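Local coordinates for DUF1611 domain-containing protein (Anabaena variabilis, PDB 2OBN) that is of unknown function but has a P-loop NTPase-like domain, consistent with nucleotide phosphate binding, at residues B[159-164]-B[263-268]; B[236-241]-B[283-288]; B[304-309]-B[318-323]. The protein carries 2 engineered substitutions. All blocks are in the same frame, centred on the assembly; numbering follows the deposited sequence.

Contact 1 of 3, residues B[159-164]-B[263-268]. With PO4 (phosphate ion), chain G.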
loop_
_atom_site.group_PDB
_atom_site.type_symbol
_atom_site.label_atom_id
_atom_site.label_comp_id
_atom_site.label_asym_id
_atom_site.label_seq_id
_atom_site.Cartn_x
_atom_site.Cartn_y
_atom_site.Cartn_z
ATOM N N GLY B 159 2.794 10.848 -11.313
ATOM C CA GLY B 159 3.831 10.747 -12.339
ATOM C C GLY B 159 3.833 9.548 -13.261
ATOM O O GLY B 159 3.219 8.511 -12.986
ATOM N N THR B 160 4.555 9.703 -14.372
ATOM C CA THR B 160 4.733 8.608 -15.355
ATOM C C THR B 160 5.831 7.636 -14.907
ATOM O O THR B 160 6.003 6.589 -15.518
ATOM C CB THR B 160 5.054 9.129 -16.764
ATOM O OG1 THR B 160 6.214 9.960 -16.722
ATOM C CG2 THR B 160 3.950 9.928 -17.288
ATOM N N ASP B 161 6.566 7.992 -13.845
ATOM C CA ASP B 161 7.619 7.155 -13.276
ATOM C C ASP B 161 7.986 7.797 -11.926
ATOM O O ASP B 161 7.403 8.808 -11.518
ATOM C CB ASP B 161 8.840 7.074 -14.228
ATOM C CG ASP B 161 9.823 5.927 -13.899
ATOM O OD1 ASP B 161 9.591 5.137 -12.951
ATOM O OD2 ASP B 161 10.859 5.831 -14.604
HETATM N N MSE B 162 8.924 7.175 -11.228
HETATM C CA MSE B 162 9.448 7.670 -9.974
HETATM C C MSE B 162 10.722 8.461 -10.212
HETATM O O MSE B 162 11.390 8.269 -11.236
HETATM C CB MSE B 162 9.749 6.495 -9.068
HETATM C CG MSE B 162 8.467 5.871 -8.569
HETATM SE SE MSE B 162 8.665 4.173 -7.770
HETATM C CE MSE B 162 10.133 4.585 -6.559
ATOM N N ALA B 163 11.044 9.337 -9.252
ATOM C CA ALA B 163 12.234 10.178 -9.301
ATOM C C ALA B 163 12.269 11.040 -10.551
ATOM O O ALA B 163 13.264 11.031 -11.248
ATOM C CB ALA B 163 13.513 9.328 -9.192
ATOM N N ILE B 164 11.183 11.775 -10.821
ATOM C CA ILE B 164 11.095 12.647 -12.006
ATOM C C ILE B 164 10.807 14.109 -11.714
ATOM O O ILE B 164 10.731 14.928 -12.644
ATOM C CB ILE B 164 10.072 12.127 -13.043
ATOM C CG1 ILE B 164 8.671 12.021 -12.429
ATOM C CG2 ILE B 164 10.538 10.762 -13.621
ATOM C CD1 ILE B 164 7.620 11.637 -13.424
ATOM N N ALA B 263 10.395 14.545 -20.313
ATOM C CA ALA B 263 10.328 14.627 -21.757
ATOM C C ALA B 263 11.205 13.560 -22.409
ATOM O O ALA B 263 12.382 13.405 -22.062
ATOM C CB ALA B 263 10.757 16.028 -22.227
ATOM N N GLY B 264 10.602 12.800 -23.328
ATOM C CA GLY B 264 11.314 11.778 -24.101
ATOM C C GLY B 264 11.377 10.395 -23.481
ATOM O O GLY B 264 11.767 9.455 -24.154
ATOM N N GLN B 265 11.002 10.243 -22.213
ATOM C CA GLN B 265 11.074 8.925 -21.594
ATOM C C GLN B 265 9.942 8.046 -22.108
ATOM O O GLN B 265 8.781 8.451 -22.078
ATOM C CB GLN B 265 11.012 9.032 -20.079
ATOM C CG GLN B 265 11.397 7.747 -19.395
ATOM C CD GLN B 265 11.323 7.854 -17.910
ATOM O OE1 GLN B 265 11.425 8.948 -17.359
ATOM N NE2 GLN B 265 11.141 6.721 -17.233
ATOM N N THR B 266 10.294 6.850 -22.581
ATOM C CA THR B 266 9.319 5.914 -23.146
ATOM C C THR B 266 9.140 4.626 -22.343
ATOM O O THR B 266 8.210 3.871 -22.594
ATOM C CB THR B 266 9.689 5.565 -24.612
ATOM O OG1 THR B 266 10.978 4.933 -24.663
ATOM C CG2 THR B 266 9.718 6.831 -25.464
ATOM N N HIS B 267 10.009 4.380 -21.366
ATOM C CA HIS B 267 9.944 3.155 -20.574
ATOM C C HIS B 267 10.292 3.441 -19.122
ATOM O O HIS B 267 10.984 4.420 -18.808
ATOM C CB HIS B 267 10.934 2.113 -21.130
ATOM C CG HIS B 267 10.647 1.661 -22.533
ATOM N ND1 HIS B 267 11.127 2.324 -23.646
ATOM C CD2 HIS B 267 9.954 0.594 -23.003
ATOM C CE1 HIS B 267 10.729 1.693 -24.737
ATOM N NE2 HIS B 267 10.021 0.637 -24.375
ATOM N N ASN B 268 9.795 2.587 -18.229
ATOM C CA ASN B 268 10.081 2.693 -16.805
ATOM C C ASN B 268 11.609 2.652 -16.623
ATOM O O ASN B 268 12.313 1.946 -17.354
ATOM C CB ASN B 268 9.419 1.519 -16.092
ATOM C CG ASN B 268 9.593 1.559 -14.598
ATOM O OD1 ASN B 268 10.308 0.738 -14.040
ATOM N ND2 ASN B 268 8.934 2.513 -13.934
HETATM P P PO4 G . 10.096 12.471 -7.345
HETATM O O1 PO4 G . 10.481 11.146 -6.717
HETATM O O2 PO4 G . 9.316 13.297 -6.330
HETATM O O3 PO4 G . 11.317 13.261 -7.694
HETATM O O4 PO4 G . 9.256 12.282 -8.575
HETATM O O HOH W 1 8.974 10.222 -16.767
HETATM O O HOH W 2 7.364 4.168 -15.821
#
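The Asp161 carboxylate is the flat group at the centre, and its plane is turned 63° from the Gln265 amide and 47° from the Asn268 amide. Gln265 NE2 donates to the anti lone pair of Asp161 OD2, away from the other oxygen, at 2.8 Å. Gln265 NE2 also donates to His267 O at 2.8 Å. These two in-plane acceptors fix the turn of the amide. The backbone N of Met162 comes from above the carboxylate plane to Asp161 OD1. Asn268 ND2 is 2.9 Å from Asp161 OD1, but the angle is too poor for a hydrogen bond. It bonds instead to a water that donates to Thr160 O. Asn268 OD1 is taken by Asn271 N, and Gly269 N also donates to Asp161 OD2. Another water bridges Thr160 OG1 and Gln265 OE1. An alanine at Asp161 would remove both carboxylate oxygens and would probably loosen the tie between the two loops. Ile164 N donates to O4 of a phosphate, probably from the crystallisation liquor, at 3.0 Å. Ala163 N adds a weak bond. Lys166 NZ, Gly165 N and Met167 N also bind this ion, as in the Walker A P-loop.

Contact 2 of 3, residues B[236-241]-B[283-288]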
loop_
_atom_site.group_PDB
_atom_site.type_symbol
_atom_site.label_atom_id
_atom_site.label_comp_id
_atom_site.label_asym_id
_atom_site.label_seq_id
_atom_site.Cartn_x
_atom_site.Cartn_y
_atom_site.Cartn_z
ATOM N N SER B 236 4.152 5.580 -9.099
ATOM C CA SER B 236 3.542 5.732 -10.403
ATOM C C SER B 236 2.687 4.526 -10.710
ATOM O O SER B 236 3.101 3.391 -10.458
ATOM C CB SER B 236 4.605 5.818 -11.499
ATOM O OG SER B 236 3.977 5.812 -12.776
ATOM N N LEU B 237 1.525 4.755 -11.316
ATOM C CA LEU B 237 0.672 3.650 -11.729
ATOM C C LEU B 237 1.256 2.889 -12.930
ATOM O O LEU B 237 0.665 1.915 -13.367
ATOM C CB LEU B 237 -0.743 4.158 -12.056
ATOM C CG LEU B 237 -1.554 4.739 -10.892
ATOM C CD1 LEU B 237 -2.880 5.256 -11.420
ATOM C CD2 LEU B 237 -1.779 3.720 -9.800
ATOM N N LEU B 238 2.388 3.368 -13.467
ATOM C CA LEU B 238 3.074 2.763 -14.599
ATOM C C LEU B 238 4.271 1.922 -14.155
ATOM O O LEU B 238 4.819 1.157 -14.940
ATOM C CB LEU B 238 3.561 3.847 -15.570
ATOM C CG LEU B 238 2.537 4.871 -16.039
ATOM C CD1 LEU B 238 3.151 5.797 -17.059
ATOM C CD2 LEU B 238 1.304 4.173 -16.614
ATOM N N HIS B 239 4.660 2.071 -12.887
ATOM C CA HIS B 239 5.759 1.324 -12.323
ATOM C C HIS B 239 5.201 0.009 -11.774
ATOM O O HIS B 239 4.275 0.039 -10.965
ATOM C CB HIS B 239 6.405 2.155 -11.230
ATOM C CG HIS B 239 7.690 1.597 -10.724
ATOM N ND1 HIS B 239 7.779 0.345 -10.157
ATOM C CD2 HIS B 239 8.927 2.140 -10.643
ATOM C CE1 HIS B 239 9.024 0.130 -9.772
ATOM N NE2 HIS B 239 9.742 1.202 -10.060
ATOM N N PRO B 240 5.770 -1.151 -12.204
ATOM C CA PRO B 240 5.258 -2.480 -11.794
ATOM C C PRO B 240 5.360 -2.854 -10.306
ATOM O O PRO B 240 4.753 -3.838 -9.881
ATOM C CB PRO B 240 6.124 -3.449 -12.613
ATOM C CG PRO B 240 7.350 -2.699 -12.904
ATOM C CD PRO B 240 6.948 -1.289 -13.084
ATOM N N GLY B 241 6.141 -2.115 -9.534
ATOM C CA GLY B 241 6.310 -2.406 -8.109
ATOM C C GLY B 241 5.770 -1.357 -7.158
ATOM O O GLY B 241 5.849 -1.545 -5.939
ATOM N N ILE B 283 -3.221 10.074 -18.709
ATOM C CA ILE B 283 -4.224 10.995 -18.118
ATOM C C ILE B 283 -5.542 10.274 -17.823
ATOM O O ILE B 283 -6.112 10.430 -16.737
ATOM C CB ILE B 283 -4.469 12.208 -19.031
ATOM C CG1 ILE B 283 -3.230 13.125 -19.012
ATOM C CG2 ILE B 283 -5.724 12.970 -18.610
ATOM C CD1 ILE B 283 -3.111 14.032 -20.220
ATOM N N ARG B 284 -6.014 9.487 -18.783
ATOM C CA ARG B 284 -7.238 8.701 -18.616
ATOM C C ARG B 284 -7.099 7.708 -17.435
ATOM O O ARG B 284 -7.988 7.599 -16.589
ATOM C CB ARG B 284 -7.555 7.962 -19.918
ATOM C CG ARG B 284 -8.917 7.290 -19.946
ATOM N N LEU B 285 -5.969 7.009 -17.370
ATOM C CA LEU B 285 -5.705 6.086 -16.267
ATOM C C LEU B 285 -5.869 6.785 -14.902
ATOM O O LEU B 285 -6.711 6.375 -14.083
ATOM C CB LEU B 285 -4.305 5.479 -16.404
ATOM C CG LEU B 285 -3.728 4.678 -15.227
ATOM C CD1 LEU B 285 -4.554 3.449 -14.932
ATOM C CD2 LEU B 285 -2.279 4.327 -15.534
ATOM N N TYR B 286 -5.100 7.848 -14.665
ATOM C CA TYR B 286 -5.211 8.572 -13.381
ATOM C C TYR B 286 -6.614 9.113 -13.092
ATOM O O TYR B 286 -7.110 9.014 -11.956
ATOM C CB TYR B 286 -4.156 9.688 -13.265
ATOM C CG TYR B 286 -2.790 9.151 -12.870
ATOM C CD1 TYR B 286 -2.542 8.796 -11.563
ATOM C CD2 TYR B 286 -1.767 8.984 -13.792
ATOM C CE1 TYR B 286 -1.328 8.295 -11.169
ATOM C CE2 TYR B 286 -0.514 8.473 -13.394
ATOM C CZ TYR B 286 -0.321 8.134 -12.070
ATOM O OH TYR B 286 0.872 7.636 -11.598
ATOM N N GLU B 287 -7.269 9.657 -14.109
ATOM C CA GLU B 287 -8.608 10.207 -13.908
ATOM C C GLU B 287 -9.611 9.130 -13.515
ATOM O O GLU B 287 -10.450 9.349 -12.627
ATOM C CB GLU B 287 -9.072 11.011 -15.125
ATOM C CG GLU B 287 -8.365 12.359 -15.206
ATOM C CD GLU B 287 -8.793 13.218 -16.391
ATOM O OE1 GLU B 287 -9.511 12.712 -17.285
ATOM O OE2 GLU B 287 -8.385 14.401 -16.427
ATOM N N THR B 288 -9.512 7.979 -14.172
ATOM C CA THR B 288 -10.384 6.839 -13.906
ATOM C C THR B 288 -10.155 6.308 -12.489
ATOM O O THR B 288 -11.130 5.965 -11.803
ATOM C CB THR B 288 -10.182 5.731 -14.979
ATOM O OG1 THR B 288 -10.649 6.214 -16.250
ATOM C CG2 THR B 288 -10.944 4.442 -14.632
#
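Tyr286 and Leu237 meet tip to tip where a loop of the P-loop domain packs on helix 279-291. The loop, 236-241, follows strand 228-231 and opens with a type I beta turn from Ser236 to His239. Leu237 N donates to Tyr286 OH at 3.0 Å, and the bond is nearly straight at 171°. The same leucine lays its side chain over one face of the ring. CD1 of Leu237 is 3.8 Å from the Tyr286 ring centroid, 27° off the normal, in a CH-pi contact. Leu237 CD1 is offset toward the rim, so its nearest ring atom is Tyr286 CE1 at 3.4 Å. Leu285, one residue earlier on the helix, supplies the second apolar surface. Leu285 CD2 touches Leu237 CB at 3.8 Å and Leu238 CD2 at 3.7 Å. The side chains of Leu238 and Leu285 run antiparallel, one alongside the other.

The next shell fixes these groups. Tyr286 OH takes the Leu237 N-H and bonds in turn to Gly159 O, so the hydroxyl is gripped twice. Gly159 O also receives Ser236 OG. Ser236 OG, anti to its backbone N, accepts from Leu238 N at 3.0 Å and closes an ST turn. This turn lies inside the beta turn and probably helps to set the direction of the Leu237 N-H. Farther out, Leu237 O bonds to Arg250 of the second subunit, and Leu238 and Leu285 both pack on Gly292 of that subunit. Farther along the loop, Gly241 N donates to His239 ND1 at 3.0 Å in the ring plane, while His239 NE2 bonds to Asn270 OD1.

Contact 3 of 3, residues B[304-309]-B[318-323]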
loop_
_atom_site.group_PDB
_atom_site.type_symbol
_atom_site.label_atom_id
_atom_site.label_comp_id
_atom_site.label_asym_id
_atom_site.label_seq_id
_atom_site.Cartn_x
_atom_site.Cartn_y
_atom_site.Cartn_z
ATOM N N ILE B 304 0.296 19.449 -17.241
ATOM C CA ILE B 304 1.435 18.585 -17.222
ATOM C C ILE B 304 2.681 19.365 -16.844
ATOM O O ILE B 304 2.953 20.411 -17.420
ATOM C CB ILE B 304 1.573 17.889 -18.610
ATOM C CG1 ILE B 304 0.376 16.944 -18.808
ATOM C CG2 ILE B 304 2.900 17.107 -18.709
ATOM C CD1 ILE B 304 0.240 16.374 -20.159
ATOM N N ALA B 305 3.409 18.858 -15.847
ATOM C CA ALA B 305 4.702 19.407 -15.437
ATOM C C ALA B 305 5.799 18.574 -16.138
ATOM O O ALA B 305 6.131 17.460 -15.727
ATOM C CB ALA B 305 4.856 19.372 -13.955
ATOM N N LEU B 306 6.361 19.137 -17.195
ATOM C CA LEU B 306 7.336 18.446 -18.014
ATOM C C LEU B 306 8.766 18.656 -17.518
ATOM O O LEU B 306 9.244 19.787 -17.457
ATOM C CB LEU B 306 7.191 18.939 -19.460
ATOM C CG LEU B 306 7.805 18.101 -20.571
ATOM C CD1 LEU B 306 7.159 16.711 -20.687
ATOM C CD2 LEU B 306 7.664 18.862 -21.892
ATOM N N ASN B 307 9.444 17.565 -17.155
ATOM C CA ASN B 307 10.834 17.643 -16.724
ATOM C C ASN B 307 11.682 17.613 -17.996
ATOM O O ASN B 307 11.768 16.580 -18.676
ATOM C CB ASN B 307 11.154 16.505 -15.737
ATOM C CG ASN B 307 12.605 16.519 -15.232
ATOM O OD1 ASN B 307 13.471 17.153 -15.810
ATOM N ND2 ASN B 307 12.862 15.783 -14.147
ATOM N N THR B 308 12.271 18.770 -18.317
ATOM C CA THR B 308 13.107 18.956 -19.500
ATOM C C THR B 308 14.566 19.251 -19.160
ATOM O O THR B 308 15.317 19.660 -20.031
ATOM C CB THR B 308 12.616 20.165 -20.330
ATOM O OG1 THR B 308 12.838 21.382 -19.593
ATOM C CG2 THR B 308 11.134 20.041 -20.714
ATOM N N ALA B 309 14.984 19.008 -17.918
ATOM C CA ALA B 309 16.340 19.375 -17.463
ATOM C C ALA B 309 17.492 18.904 -18.343
ATOM O O ALA B 309 18.526 19.578 -18.451
ATOM C CB ALA B 309 16.554 18.909 -16.019
ATOM N N GLU B 318 10.220 23.378 -27.293
ATOM C CA GLU B 318 9.562 22.517 -28.290
ATOM C C GLU B 318 8.845 21.348 -27.611
ATOM O O GLU B 318 7.704 21.023 -27.950
ATOM C CB GLU B 318 10.547 21.970 -29.317
ATOM C CG GLU B 318 10.920 22.960 -30.365
ATOM C CD GLU B 318 11.721 22.352 -31.508
ATOM O OE1 GLU B 318 12.354 21.280 -31.322
ATOM O OE2 GLU B 318 11.712 22.966 -32.599
ATOM N N ALA B 319 9.512 20.717 -26.657
ATOM C CA ALA B 319 8.910 19.586 -25.942
ATOM C C ALA B 319 7.610 20.022 -25.237
ATOM O O ALA B 319 6.608 19.316 -25.283
ATOM C CB ALA B 319 9.907 18.986 -24.964
ATOM N N ILE B 320 7.634 21.194 -24.618
ATOM C CA ILE B 320 6.461 21.768 -23.976
ATOM C C ILE B 320 5.350 21.995 -25.000
ATOM O O ILE B 320 4.206 21.626 -24.761
ATOM C CB ILE B 320 6.795 23.090 -23.268
ATOM C CG1 ILE B 320 7.647 22.801 -22.040
ATOM C CG2 ILE B 320 5.514 23.805 -22.849
ATOM C CD1 ILE B 320 8.232 24.034 -21.369
ATOM N N ALA B 321 5.702 22.590 -26.137
ATOM C CA ALA B 321 4.746 22.840 -27.214
ATOM C C ALA B 321 4.133 21.540 -27.723
ATOM O O ALA B 321 2.930 21.471 -27.978
ATOM C CB ALA B 321 5.418 23.610 -28.371
ATOM N N HIS B 322 4.967 20.516 -27.872
ATOM C CA HIS B 322 4.520 19.190 -28.333
ATOM C C HIS B 322 3.563 18.535 -27.342
ATOM O O HIS B 322 2.589 17.920 -27.734
ATOM C CB HIS B 322 5.735 18.271 -28.560
ATOM C CG HIS B 322 5.377 16.897 -29.047
ATOM N ND1 HIS B 322 5.263 16.588 -30.387
ATOM C CD2 HIS B 322 5.108 15.751 -28.372
ATOM C CE1 HIS B 322 4.929 15.314 -30.516
ATOM N NE2 HIS B 322 4.826 14.785 -29.309
ATOM N N THR B 323 3.868 18.654 -26.057
ATOM C CA THR B 323 3.031 18.080 -24.993
ATOM C C THR B 323 1.636 18.720 -24.952
ATOM O O THR B 323 0.654 18.047 -24.698
ATOM C CB THR B 323 3.712 18.248 -23.622
ATOM O OG1 THR B 323 4.984 17.595 -23.648
ATOM C CG2 THR B 323 2.853 17.670 -22.496
#
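Leu306 CG stands anti to its backbone N (chi1 -163°), which carries the isobutyl group from the strand toward the helix. Thr323 has CG2 anti to its backbone N and OG1 beside that N (chi1 -59°). Thr323 OG1 is thereby turned back along its own helix, and donates to Ala319 O at 2.9 Å. That carbonyl also takes the backbone N-H of Thr323, so one oxygen accepts twice and the hydroxyl is satisfied within the helix.

The side chains of Leu306 and Thr323 meet end to end. Leu306 CD2 comes to 3.4 Å from Thr323 OG1, a contact without a hydrogen bond. Leu306 CD2 also lies on the helix backbone, 3.5 Å from Ala319 C. The same Leu306 CD2 meets Ala319 CB at 3.8 Å and Ile320 CG1 at 3.9 Å. Strand 301-307 and helix 313-327 are the first two elements of a beta-alpha-beta crossover in the parallel sheet, which returns through strand 331-332. The segment axes come within 9.6 Å and run roughly antiparallel at 148°. Cys331 of the returning strand touches Leu306, Ile320 and Thr323. The short side chain of Ala319 probably lets the Leu306 methyl approach the helix backbone closely. Two residues back along the strand, Ile304 lies slantwise to Thr323. Ile304 CD1 rests 3.7 Å from Thr323 CG2, and Leu279 of helix 279-291 touches both residues.

In the fold
Contact 1 lies between the other two, its centre about 12 Å from each of theirs. Contacts 2 and 3 are about 19 Å apart by centres. All three belong to the P-loop domain. Gly159, at the start of the phosphate loop, ties contact 1 to contact 2 as the acceptor shared by two hydroxyls of the latter. Asn307 ties contact 1 to contact 3. Asn307 ND2 is 2.7 Å from Ile164 O, and Asn307 O is 3.0 Å from Ala263 N. This is consistent with the phosphate loop being held by both neighbouring contacts. Contacts 2 and 3 touch through Ile283 CD1 and Ile304 CD1, 4.1 Å apart.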